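Local coordinates for protein type II restriction enzyme MspI (Moraxella sp., PDB 1SA3) that recognises the double-stranded DNA sequence 5'-CCGG-3' and cleaves it after the first cytosine, as a type II restriction endonuclease, at a contact of chain A with DNA. Numbering follows the deposited sequence.

A contact of chain A with DNA. Residues 159, 248-249, 259, 261. With nucleotides of chain C; nucleotides of chain B.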
# COMPACT_ATOMS: atom_id res chain seq x y z
N SER A 159 -16.53 -14.56 5.45
CA SER A 159 -17.32 -13.35 5.28
C SER A 159 -18.09 -13.14 6.57
O SER A 159 -17.94 -13.92 7.52
CB SER A 159 -18.31 -13.49 4.12
OG SER A 159 -19.51 -14.13 4.54
N THR A 248 -12.37 -9.72 3.77
CA THR A 248 -12.84 -10.83 2.94
C THR A 248 -11.91 -12.02 3.15
O THR A 248 -11.25 -12.11 4.19
CB THR A 248 -12.94 -10.41 1.45
OG1 THR A 248 -13.42 -11.52 0.67
CG2 THR A 248 -11.60 -9.95 0.92
N TYR A 249 -11.86 -12.96 2.21
CA TYR A 249 -11.01 -14.12 2.43
C TYR A 249 -9.93 -14.35 1.38
O TYR A 249 -10.07 -13.95 0.21
CB TYR A 249 -11.85 -15.40 2.58
CG TYR A 249 -12.37 -15.99 1.28
CD1 TYR A 249 -13.54 -15.53 0.68
CD2 TYR A 249 -11.69 -17.05 0.66
CE1 TYR A 249 -14.03 -16.11 -0.50
CE2 TYR A 249 -12.16 -17.62 -0.51
CZ TYR A 249 -13.33 -17.15 -1.09
OH TYR A 249 -13.77 -17.75 -2.25
N GLN A 259 -8.30 -11.85 4.32
CA GLN A 259 -7.70 -10.96 3.34
C GLN A 259 -8.32 -9.59 3.56
O GLN A 259 -9.51 -9.49 3.87
CB GLN A 259 -7.98 -11.39 1.90
CG GLN A 259 -7.18 -10.56 0.89
CD GLN A 259 -7.70 -10.70 -0.54
OE1 GLN A 259 -8.85 -10.37 -0.81
NE2 GLN A 259 -6.85 -11.17 -1.45
N LYS A 261 -8.69 -5.61 1.89
CA LYS A 261 -8.53 -4.75 0.74
C LYS A 261 -8.59 -3.33 1.28
O LYS A 261 -9.30 -3.06 2.25
CB LYS A 261 -9.65 -4.98 -0.29
CG LYS A 261 -9.71 -6.42 -0.82
CD LYS A 261 -10.52 -6.51 -2.10
CE LYS A 261 -10.79 -7.95 -2.52
NZ LYS A 261 -9.59 -8.75 -2.94
P DG C 7 -7.36 -5.09 -10.15
OP1 DG C 7 -7.35 -4.12 -11.26
OP2 DG C 7 -7.59 -4.62 -8.76
O5' DG C 7 -8.45 -6.21 -10.45
C5' DG C 7 -8.29 -7.08 -11.55
C4' DG C 7 -9.51 -7.95 -11.72
O4' DG C 7 -9.59 -8.88 -10.61
C3' DG C 7 -10.82 -7.17 -11.72
O3' DG C 7 -11.70 -7.69 -12.71
C2' DG C 7 -11.39 -7.41 -10.34
C1' DG C 7 -10.87 -8.81 -10.02
N9 DG C 7 -10.73 -9.04 -8.58
C8 DG C 7 -9.84 -8.45 -7.73
N7 DG C 7 -10.01 -8.80 -6.48
C5 DG C 7 -11.07 -9.70 -6.52
C6 DG C 7 -11.72 -10.41 -5.47
O6 DG C 7 -11.48 -10.39 -4.25
N1 DG C 7 -12.76 -11.20 -5.96
C2 DG C 7 -13.13 -11.30 -7.28
N2 DG C 7 -14.15 -12.12 -7.56
N3 DG C 7 -12.53 -10.64 -8.26
C4 DG C 7 -11.52 -9.87 -7.81
P DC B 3 -20.32 -9.87 4.03
OP1 DC B 3 -21.48 -10.31 4.85
OP2 DC B 3 -18.96 -9.84 4.65
O5' DC B 3 -20.26 -10.81 2.76
C5' DC B 3 -21.40 -10.92 1.91
C4' DC B 3 -21.06 -11.70 0.66
O4' DC B 3 -20.25 -10.90 -0.22
C3' DC B 3 -20.31 -13.01 0.89
O3' DC B 3 -20.92 -14.02 0.10
C2' DC B 3 -18.91 -12.71 0.36
C1' DC B 3 -19.20 -11.71 -0.73
N1 DC B 3 -18.10 -10.82 -1.14
C2 DC B 3 -17.77 -10.75 -2.50
O2 DC B 3 -18.41 -11.44 -3.31
N3 DC B 3 -16.76 -9.94 -2.90
C4 DC B 3 -16.09 -9.22 -2.00
N4 DC B 3 -15.10 -8.44 -2.45
C5 DC B 3 -16.40 -9.27 -0.61
C6 DC B 3 -17.40 -10.08 -0.22
P DC B 4 -20.35 -15.52 0.13
OP1 DC B 4 -21.54 -16.41 0.08
OP2 DC B 4 -19.38 -15.66 1.23
O5' DC B 4 -19.58 -15.64 -1.26
C5' DC B 4 -20.29 -15.48 -2.49
C4' DC B 4 -19.37 -15.69 -3.67
O4' DC B 4 -18.46 -14.57 -3.79
C3' DC B 4 -18.50 -16.95 -3.64
O3' DC B 4 -18.44 -17.52 -4.95
C2' DC B 4 -17.14 -16.40 -3.26
C1' DC B 4 -17.15 -15.08 -3.98
N1 DC B 4 -16.18 -14.08 -3.49
C2 DC B 4 -15.34 -13.45 -4.41
O2 DC B 4 -15.48 -13.71 -5.62
N3 DC B 4 -14.41 -12.58 -3.97
C4 DC B 4 -14.30 -12.32 -2.66
N4 DC B 4 -13.35 -11.46 -2.27
C5 DC B 4 -15.16 -12.93 -1.70
C6 DC B 4 -16.08 -13.79 -2.16
P DC B 5 -17.80 -18.99 -5.16
OP1 DC B 5 -18.68 -19.70 -6.12
OP2 DC B 5 -17.47 -19.61 -3.86
O5' DC B 5 -16.42 -18.74 -5.92
C5' DC B 5 -15.50 -17.76 -5.48
C4' DC B 5 -14.58 -17.37 -6.62
O4' DC B 5 -14.02 -16.08 -6.30
C3' DC B 5 -13.41 -18.32 -6.87
O3' DC B 5 -13.25 -18.59 -8.27
C2' DC B 5 -12.21 -17.56 -6.35
C1' DC B 5 -12.62 -16.10 -6.47
N1 DC B 5 -12.02 -15.25 -5.44
C2 DC B 5 -11.20 -14.21 -5.84
O2 DC B 5 -11.07 -14.01 -7.05
N3 DC B 5 -10.56 -13.46 -4.91
C4 DC B 5 -10.76 -13.71 -3.61
N4 DC B 5 -10.10 -12.96 -2.73
C5 DC B 5 -11.63 -14.75 -3.16
C6 DC B 5 -12.24 -15.48 -4.10
O HOH W 1 -8.29 -6.88 -5.12
O HOH W 2 -15.97 -19.23 -1.82
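Thr248 and Lys261 read the two halves of one base pair from the major groove, DC4 of chain B and DG7 of chain C. The hydroxyl OG1 of Thr248, turned anti to its backbone N (chi1 -179°), accepts a hydrogen bond from the cytosine amino group N4 at 2.9 Å; a short hydroxyl suits such a donor. On the guanine, the side-chain amino group NZ of Lys261 donates to the carbonyl O6 at 2.8 Å. N4 and O6 also bond each other, so the protein uses the hydrogen and the accepting capacity left over from pairing. The bend at chi4 (-66°) turns NZ off the line of the extended lysine chain, toward O6 and the amide oxygen OE1 of Gln259. NZ donates to OE1 from above the carbonyl plane, and this second-shell residue helps hold it. Water 1 links NZ to N7: a long side chain ending in a donor suits guanine's edge, where O6 and N7 both accept.

Tyr249 reads DC5 of chain B through its backbone carbonyl O, which receives N4 at 3.1 Å. Its flat ring stands almost perpendicular to the stacked bases: the CE1 edge rests over the face of DC4, 3.5 Å from C6, while the C5 edge of DC5 points at the tyrosine face. The terminal phenol OH reaches phosphate oxygen OP2 of DC5 through water 2. Small Ser159 lets its loop approach the DC3 backbone, CB 3.6 Å from O5'. Thr248 and Tyr249 belong to strand 246-249, Gln259 and Lys261 to strand 258-261 near the C-terminus; Ser159 follows helix 146-157.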